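Local structure of glycoside hydrolase family 31 (Trueperella pyogenes, 5I0F) at residues G171-V176 and R224-H229; F215-N220 and A550-I555. The protein probably breaks down cycloalternan, a cyclic glucose oligosaccharide, as a family 31 glycoside hydrolase that works through a covalent glycosyl intermediate. All coordinates share one frame; numbering follows the deposited sequence.

In the fold
From the N terminus the chain first passes through the segment 171-176, at the head of the edge strand 174-179, then builds strand 212-219 and turns directly back into strand 225-230. Interaction 1 closes this loop of 47 residues, joining the lead-in to strand 174-179 with strand 225-230, which are separated in the mixed sheet by strand 212-219. Interaction 2 begins on that intervening strand and spans 329 residues to the end of helix 537-551, in the family 31 TIM-barrel domain. Because their segments alternate along the chain, the two contacts cross. Their centres lie about 9 Å apart, and both involve the same sheet, which interaction 2 ties to the barrel.

Interaction 1: residues G171-V176 and R224-H229; sequences GDEHVV and RAWGFH
E173 and W226 meet through a single polar contact, the carboxylate of the first taking the indole N-H of the second. From CB, which points toward the strand of W226, the E173 side chain starts with CG anti to its own carbonyl carbon (chi1 -77°) and then runs out extended, crossing the tryptophan side chain at about a right angle. CD arrives at the indole edge, in the ring plane and 3.7 Å from W226 NE1. OE1 accepts a hydrogen bond from the backbone N of E170, three residues earlier. OE2 accepts from W226 NE1 at 3.2 Å. It lies in the indole plane, yet the bond is bent at the hydrogen (140°) and enters from above the carboxylate plane. A water 2.8 Å from E173 OE2 also lies 3.0 Å from R224 O, and R145 forms a salt bridge to E173 OE2. Glutamate suits this place because its two oxygens can serve a backbone amide, an indole and an arginine together, and the charge of R145 would be expected to stabilise its anionic form. Tryptophan brings a donor on a broad apolar ring. Between them runs strand 212-219, whose V218 touches both side chains, while W226 also packs on S270 of strand 263-271, so the contact spans the strand between its two segments.

Interaction 2: residues F215-N220 and A550-I555; sequences FAQVVN and AGACGI
Two torsions on one strand set up the meeting of Q217 and F215 with A552 and C553: the glutamine CG sits between its backbone N and carbonyl carbon (chi1 61°) before the chain bends at chi2, whereas the phenylalanine CG lies anti to its backbone N (chi1 155°). Both groups are thereby presented to a Schellman motif that ends helix 537-551 of the TIM-barrel domain. In that motif G554 N bonds to G551 O and I555 N to A550 O. A550 O also accepts from C553 N, on the opposite face of its plane. G554 adopts a positive phi, 91°, where a side chain would jam against the preceding carbonyl, hence glycine. The helix end turns A552 O to the strand, and Q217 NE2 gives it a nearly straight bond of 2.9 Å. The same nitrogen also donates to V176 O, so the primary amide, with its two N-H groups, links the edge strand and the barrel at once. The F215 ring turns its edge to A552 and C553 and also stacks with F280. A552, having only a methyl, lets Q217 NE2 come within 3.8 Å of its CB, and Y656 of helix 655-658 covers the same alanine. Cysteine supplies a compact polarisable atom: C553 SG lies in the plane of the F215 ring, 4.0 Å from F215 CD2, a sulfur-aromatic contact made at the edge.

Interaction 1: residues G171-V176 and R224-H229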
ATOM      1  N   GLY A 171      24.759  19.756   2.511  1.00 28.67           N
ATOM      2  CA  GLY A 171      25.551  18.831   1.692  1.00 29.28           C
ATOM      3  C   GLY A 171      25.733  17.426   2.230  1.00 29.50           C
ATOM      4  O   GLY A 171      25.817  16.471   1.456  1.00 29.46           O
ATOM      5  N   ASP A 172      25.759  17.285   3.548  1.00 29.23           N
ATOM      6  CA  ASP A 172      25.905  15.963   4.160  1.00 30.00           C
ATOM      7  C   ASP A 172      24.587  15.348   4.644  1.00 27.89           C
ATOM      8  O   ASP A 172      24.616  14.370   5.405  1.00 28.18           O
ATOM      9  CB  ASP A 172      26.882  16.030   5.323  1.00 31.89           C
ATOM     10  CG  ASP A 172      26.351  16.849   6.497  1.00 33.41           C
ATOM     11  OD1 ASP A 172      25.590  17.842   6.270  1.00 34.06           O
ATOM     12  OD2 ASP A 172      26.725  16.492   7.638  1.00 34.66           O
ATOM     13  N   GLU A 173      23.445  15.897   4.218  1.00 26.21           N
ATOM     14  CA  GLU A 173      22.151  15.416   4.716  1.00 24.83           C
ATOM     15  C   GLU A 173      21.548  14.324   3.834  1.00 24.21           C
ATOM     16  O   GLU A 173      21.683  14.359   2.608  1.00 24.51           O
ATOM     17  CB  GLU A 173      21.177  16.577   4.909  1.00 25.00           C
ATOM     18  CG  GLU A 173      21.492  17.343   6.186  1.00 25.55           C
ATOM     19  CD  GLU A 173      20.625  18.554   6.453  1.00 26.47           C
ATOM     20  OE1 GLU A 173      20.088  19.185   5.511  1.00 25.79           O
ATOM     21  OE2 GLU A 173      20.521  18.930   7.647  1.00 27.45           O
ATOM     22  N   HIS A 174      20.865  13.389   4.491  1.00 23.41           N
ATOM     23  CA  HIS A 174      20.186  12.253   3.886  1.00 22.75           C
ATOM     24  C   HIS A 174      18.705  12.336   4.231  1.00 22.57           C
ATOM     25  O   HIS A 174      18.337  12.816   5.320  1.00 22.96           O
ATOM     26  CB  HIS A 174      20.757  10.977   4.450  1.00 23.15           C
ATOM     27  CG  HIS A 174      22.230  10.875   4.297  1.00 23.89           C
ATOM     28  ND1 HIS A 174      22.819  10.355   3.167  1.00 24.76           N
ATOM     29  CD2 HIS A 174      23.238  11.284   5.098  1.00 24.62           C
ATOM     30  CE1 HIS A 174      24.133  10.402   3.304  1.00 25.12           C
ATOM     31  NE2 HIS A 174      24.410  10.973   4.462  1.00 25.12           N
ATOM     32  N   VAL A 175      17.860  11.899   3.302  1.00 21.51           N
ATOM     33  CA  VAL A 175      16.419  12.036   3.437  1.00 21.21           C
ATOM     34  C   VAL A 175      15.790  10.650   3.483  1.00 20.69           C
ATOM     35  O   VAL A 175      15.903   9.882   2.531  1.00 20.63           O
ATOM     36  CB  VAL A 175      15.802  12.861   2.288  1.00 21.15           C
ATOM     37  CG1 VAL A 175      14.322  13.113   2.563  1.00 21.17           C
ATOM     38  CG2 VAL A 175      16.524  14.190   2.140  1.00 21.69           C
ATOM     39  N   VAL A 176      15.155  10.320   4.602  1.00 20.96           N
ATOM     40  CA  VAL A 176      14.505   9.011   4.766  1.00 20.78           C
ATOM     41  C   VAL A 176      13.064   9.230   5.169  1.00 21.38           C
ATOM     42  O   VAL A 176      12.781   9.966   6.113  1.00 21.69           O
ATOM     43  CB  VAL A 176      15.221   8.150   5.806  1.00 20.91           C
ATOM     44  CG1 VAL A 176      14.506   6.819   5.988  1.00 20.88           C
ATOM     45  CG2 VAL A 176      16.666   7.932   5.393  1.00 20.93           C
ATOM     46  N   ARG A 224      22.600  14.927  13.868  1.00 33.67           N
ATOM     47  CA  ARG A 224      21.444  15.765  14.136  1.00 33.82           C
ATOM     48  C   ARG A 224      20.447  15.582  13.016  1.00 31.36           C
ATOM     49  O   ARG A 224      20.822  15.248  11.889  1.00 30.78           O
ATOM     50  CB  ARG A 224      21.847  17.224  14.291  1.00 36.64           C
ATOM     51  CG  ARG A 224      22.891  17.470  15.387  1.00 40.41           C
ATOM     52  CD  ARG A 224      22.621  16.743  16.715  1.00 42.94           C
ATOM     53  NE  ARG A 224      21.473  17.282  17.457  1.00 46.56           N
ATOM     54  CZ  ARG A 224      20.965  16.760  18.583  1.00 48.81           C
ATOM     55  NH1 ARG A 224      21.456  15.640  19.124  1.00 50.21           N
ATOM     56  NH2 ARG A 224      19.939  17.360  19.175  1.00 49.80           N
ATOM     57  N   ALA A 225      19.172  15.775  13.355  1.00 28.96           N
ATOM     58  CA  ALA A 225      18.085  15.554  12.435  1.00 27.11           C
ATOM     59  C   ALA A 225      17.067  16.659  12.522  1.00 26.25           C
ATOM     60  O   ALA A 225      16.899  17.314  13.570  1.00 26.41           O
ATOM     61  CB  ALA A 225      17.409  14.224  12.725  1.00 26.47           C
ATOM     62  N   TRP A 226      16.379  16.849  11.411  1.00 25.28           N
ATOM     63  CA  TRP A 226      15.138  17.606  11.404  1.00 25.24           C
ATOM     64  C   TRP A 226      14.131  16.876  10.519  1.00 24.42           C
ATOM     65  O   TRP A 226      14.468  15.891   9.873  1.00 24.58           O
ATOM     66  CB  TRP A 226      15.361  19.049  10.953  1.00 25.74           C
ATOM     67  CG  TRP A 226      15.894  19.204   9.583  1.00 25.61           C
ATOM     68  CD1 TRP A 226      17.198  19.077   9.192  1.00 25.97           C
ATOM     69  CD2 TRP A 226      15.159  19.564   8.413  1.00 25.10           C
ATOM     70  NE1 TRP A 226      17.310  19.318   7.846  1.00 25.94           N
ATOM     71  CE2 TRP A 226      16.074  19.614   7.341  1.00 25.15           C
ATOM     72  CE3 TRP A 226      13.803  19.817   8.152  1.00 25.25           C
ATOM     73  CZ2 TRP A 226      15.679  19.910   6.034  1.00 24.80           C
ATOM     74  CZ3 TRP A 226      13.422  20.126   6.850  1.00 24.43           C
ATOM     75  CH2 TRP A 226      14.351  20.172   5.813  1.00 24.16           C
ATOM     76  N   GLY A 227      12.894  17.325  10.500  1.00 23.85           N
ATOM     77  CA  GLY A 227      11.907  16.637   9.660  1.00 22.84           C
ATOM     78  C   GLY A 227      10.747  17.532   9.358  1.00 22.39           C
ATOM     79  O   GLY A 227      10.607  18.610   9.954  1.00 22.29           O
ATOM     80  N   PHE A 228       9.920  17.085   8.426  1.00 21.30           N
ATOM     81  CA  PHE A 228       8.766  17.856   8.012  1.00 21.56           C
ATOM     82  C   PHE A 228       7.612  16.942   7.652  1.00 20.77           C
ATOM     83  O   PHE A 228       7.821  15.809   7.226  1.00 19.37           O
ATOM     84  CB  PHE A 228       9.111  18.751   6.833  1.00 21.82           C
ATOM     85  CG  PHE A 228       9.550  18.010   5.613  1.00 22.26           C
ATOM     86  CD1 PHE A 228      10.897  17.640   5.448  1.00 23.00           C
ATOM     87  CD2 PHE A 228       8.640  17.714   4.598  1.00 22.45           C
ATOM     88  CE1 PHE A 228      11.306  16.946   4.328  1.00 23.04           C
ATOM     89  CE2 PHE A 228       9.052  17.018   3.470  1.00 22.73           C
ATOM     90  CZ  PHE A 228      10.386  16.632   3.335  1.00 22.56           C
ATOM     91  N   HIS A 229       6.406  17.473   7.812  1.00 20.93           N
ATOM     92  CA  HIS A 229       5.184  16.752   7.527  1.00 20.65           C
ATOM     93  C   HIS A 229       4.213  17.741   6.946  1.00 20.68           C
ATOM     94  O   HIS A 229       3.810  18.674   7.627  1.00 21.10           O
ATOM     95  CB  HIS A 229       4.638  16.095   8.795  1.00 21.03           C
ATOM     96  CG  HIS A 229       3.210  15.636   8.696  1.00 21.35           C
ATOM     97  ND1 HIS A 229       2.308  15.820   9.715  1.00 21.71           N
ATOM     98  CD2 HIS A 229       2.532  15.012   7.702  1.00 21.43           C
ATOM     99  CE1 HIS A 229       1.140  15.319   9.366  1.00 22.39           C
ATOM    100  NE2 HIS A 229       1.250  14.813   8.148  1.00 21.80           N
TER
HETATM  101  O   HOH W   1      20.196  17.490   9.979  1.00 30.99           O

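Interaction 2: residues F215-N220 and A550-I555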
ATOM      1  N   PHE A 215       5.737  12.953   4.682  1.00 18.48           N
ATOM      2  CA  PHE A 215       6.628  13.166   5.832  1.00 19.29           C
ATOM      3  C   PHE A 215       7.975  12.571   5.503  1.00 19.44           C
ATOM      4  O   PHE A 215       8.038  11.510   4.859  1.00 19.17           O
ATOM      5  CB  PHE A 215       6.086  12.484   7.111  1.00 19.50           C
ATOM      6  CG  PHE A 215       7.162  12.144   8.133  1.00 19.74           C
ATOM      7  CD1 PHE A 215       7.620  13.101   9.024  1.00 20.19           C
ATOM      8  CD2 PHE A 215       7.722  10.879   8.184  1.00 19.67           C
ATOM      9  CE1 PHE A 215       8.621  12.804   9.934  1.00 20.75           C
ATOM     10  CE2 PHE A 215       8.734  10.575   9.093  1.00 19.97           C
ATOM     11  CZ  PHE A 215       9.163  11.539   9.984  1.00 20.57           C
ATOM     12  N   ALA A 216       9.039  13.226   5.957  1.00 20.38           N
ATOM     13  CA  ALA A 216      10.393  12.654   5.914  1.00 20.71           C
ATOM     14  C   ALA A 216      11.273  13.280   6.981  1.00 21.19           C
ATOM     15  O   ALA A 216      11.029  14.397   7.423  1.00 21.10           O
ATOM     16  CB  ALA A 216      11.016  12.858   4.540  1.00 20.85           C
ATOM     17  N   GLN A 217      12.296  12.545   7.389  1.00 21.41           N
ATOM     18  CA  GLN A 217      13.325  13.074   8.273  1.00 22.42           C
ATOM     19  C   GLN A 217      14.584  13.310   7.462  1.00 21.93           C
ATOM     20  O   GLN A 217      14.815  12.656   6.435  1.00 20.72           O
ATOM     21  CB  GLN A 217      13.561  12.173   9.493  1.00 23.59           C
ATOM     22  CG  GLN A 217      14.028  10.765   9.235  1.00 24.26           C
ATOM     23  CD  GLN A 217      13.073   9.735   9.853  1.00 24.95           C
ATOM     24  OE1 GLN A 217      13.047   9.528  11.070  1.00 26.35           O
ATOM     25  NE2 GLN A 217      12.272   9.100   9.009  1.00 24.70           N
ATOM     26  N   VAL A 218      15.365  14.287   7.909  1.00 21.88           N
ATOM     27  CA  VAL A 218      16.554  14.721   7.198  1.00 21.93           C
ATOM     28  C   VAL A 218      17.674  14.662   8.213  1.00 22.73           C
ATOM     29  O   VAL A 218      17.612  15.331   9.245  1.00 22.61           O
ATOM     30  CB  VAL A 218      16.395  16.137   6.638  1.00 22.32           C
ATOM     31  CG1 VAL A 218      17.637  16.523   5.841  1.00 23.06           C
ATOM     32  CG2 VAL A 218      15.139  16.278   5.772  1.00 22.09           C
ATOM     33  N   VAL A 219      18.679  13.840   7.935  1.00 22.73           N
ATOM     34  CA  VAL A 219      19.670  13.461   8.945  1.00 23.86           C
ATOM     35  C   VAL A 219      21.052  13.815   8.423  1.00 24.39           C
ATOM     36  O   VAL A 219      21.395  13.437   7.310  1.00 24.06           O
ATOM     37  CB  VAL A 219      19.593  11.951   9.268  1.00 23.89           C
ATOM     38  CG1 VAL A 219      20.527  11.598  10.418  1.00 24.61           C
ATOM     39  CG2 VAL A 219      18.161  11.579   9.622  1.00 23.62           C
ATOM     40  N   ASN A 220      21.832  14.550   9.219  1.00 25.74           N
ATOM     41  CA  ASN A 220      23.208  14.913   8.836  1.00 26.77           C
ATOM     42  C   ASN A 220      24.198  13.888   9.369  1.00 27.91           C
ATOM     43  O   ASN A 220      23.810  12.952  10.063  1.00 28.24           O
ATOM     44  CB  ASN A 220      23.553  16.367   9.212  1.00 27.83           C
ATOM     45  CG  ASN A 220      23.838  16.584  10.697  1.00 28.93           C
ATOM     46  OD1 ASN A 220      24.108  15.660  11.471  1.00 29.76           O
ATOM     47  ND2 ASN A 220      23.840  17.850  11.088  1.00 30.33           N
ATOM     48  N   ALA A 550       9.351   1.797   6.089  1.00 17.64           N
ATOM     49  CA  ALA A 550       8.056   1.805   6.782  1.00 17.99           C
ATOM     50  C   ALA A 550       8.293   2.038   8.292  1.00 17.99           C
ATOM     51  O   ALA A 550       7.612   2.860   8.915  1.00 18.06           O
ATOM     52  CB  ALA A 550       7.303   0.511   6.537  1.00 18.21           C
ATOM     53  N   GLY A 551       9.285   1.347   8.850  1.00 17.85           N
ATOM     54  CA  GLY A 551       9.686   1.540  10.255  1.00 18.53           C
ATOM     55  C   GLY A 551      10.041   2.980  10.596  1.00 19.01           C
ATOM     56  O   GLY A 551       9.605   3.531  11.637  1.00 19.60           O
ATOM     57  N   ALA A 552      10.761   3.617   9.677  1.00 19.09           N
ATOM     58  CA  ALA A 552      11.199   5.001   9.829  1.00 19.86           C
ATOM     59  C   ALA A 552      10.061   6.042   9.736  1.00 20.43           C
ATOM     60  O   ALA A 552      10.311   7.231   9.980  1.00 21.82           O
ATOM     61  CB  ALA A 552      12.308   5.313   8.816  1.00 19.90           C
ATOM     62  N   CYS A 553       8.841   5.609   9.406  1.00 20.15           N
ATOM     63  CA  CYS A 553       7.650   6.457   9.470  1.00 20.86           C
ATOM     64  C   CYS A 553       6.639   5.981  10.506  1.00 20.35           C
ATOM     65  O   CYS A 553       5.506   6.469  10.549  1.00 19.85           O
ATOM     66  CB  CYS A 553       7.021   6.532   8.078  1.00 22.06           C
ATOM     67  SG  CYS A 553       8.215   7.158   6.875  1.00 24.92           S
ATOM     68  N   GLY A 554       7.058   5.063  11.369  1.00 20.14           N
ATOM     69  CA  GLY A 554       6.248   4.613  12.478  1.00 20.47           C
ATOM     70  C   GLY A 554       5.356   3.419  12.228  1.00 20.55           C
ATOM     71  O   GLY A 554       4.476   3.157  13.035  1.00 21.69           O
ATOM     72  N   ILE A 555       5.573   2.689  11.129  1.00 20.45           N
ATOM     73  CA  ILE A 555       4.875   1.432  10.871  1.00 20.23           C
ATOM     74  C   ILE A 555       5.728   0.359  11.529  1.00 20.87           C
ATOM     75  O   ILE A 555       6.728  -0.096  10.953  1.00 21.41           O
ATOM     76  CB  ILE A 555       4.712   1.155   9.364  1.00 20.44           C
ATOM     77  CG1 ILE A 555       3.878   2.242   8.681  1.00 20.09           C
ATOM     78  CG2 ILE A 555       4.079  -0.216   9.122  1.00 20.08           C
ATOM     79  CD1 ILE A 555       2.443   2.349   9.154  1.00 20.61           C
TER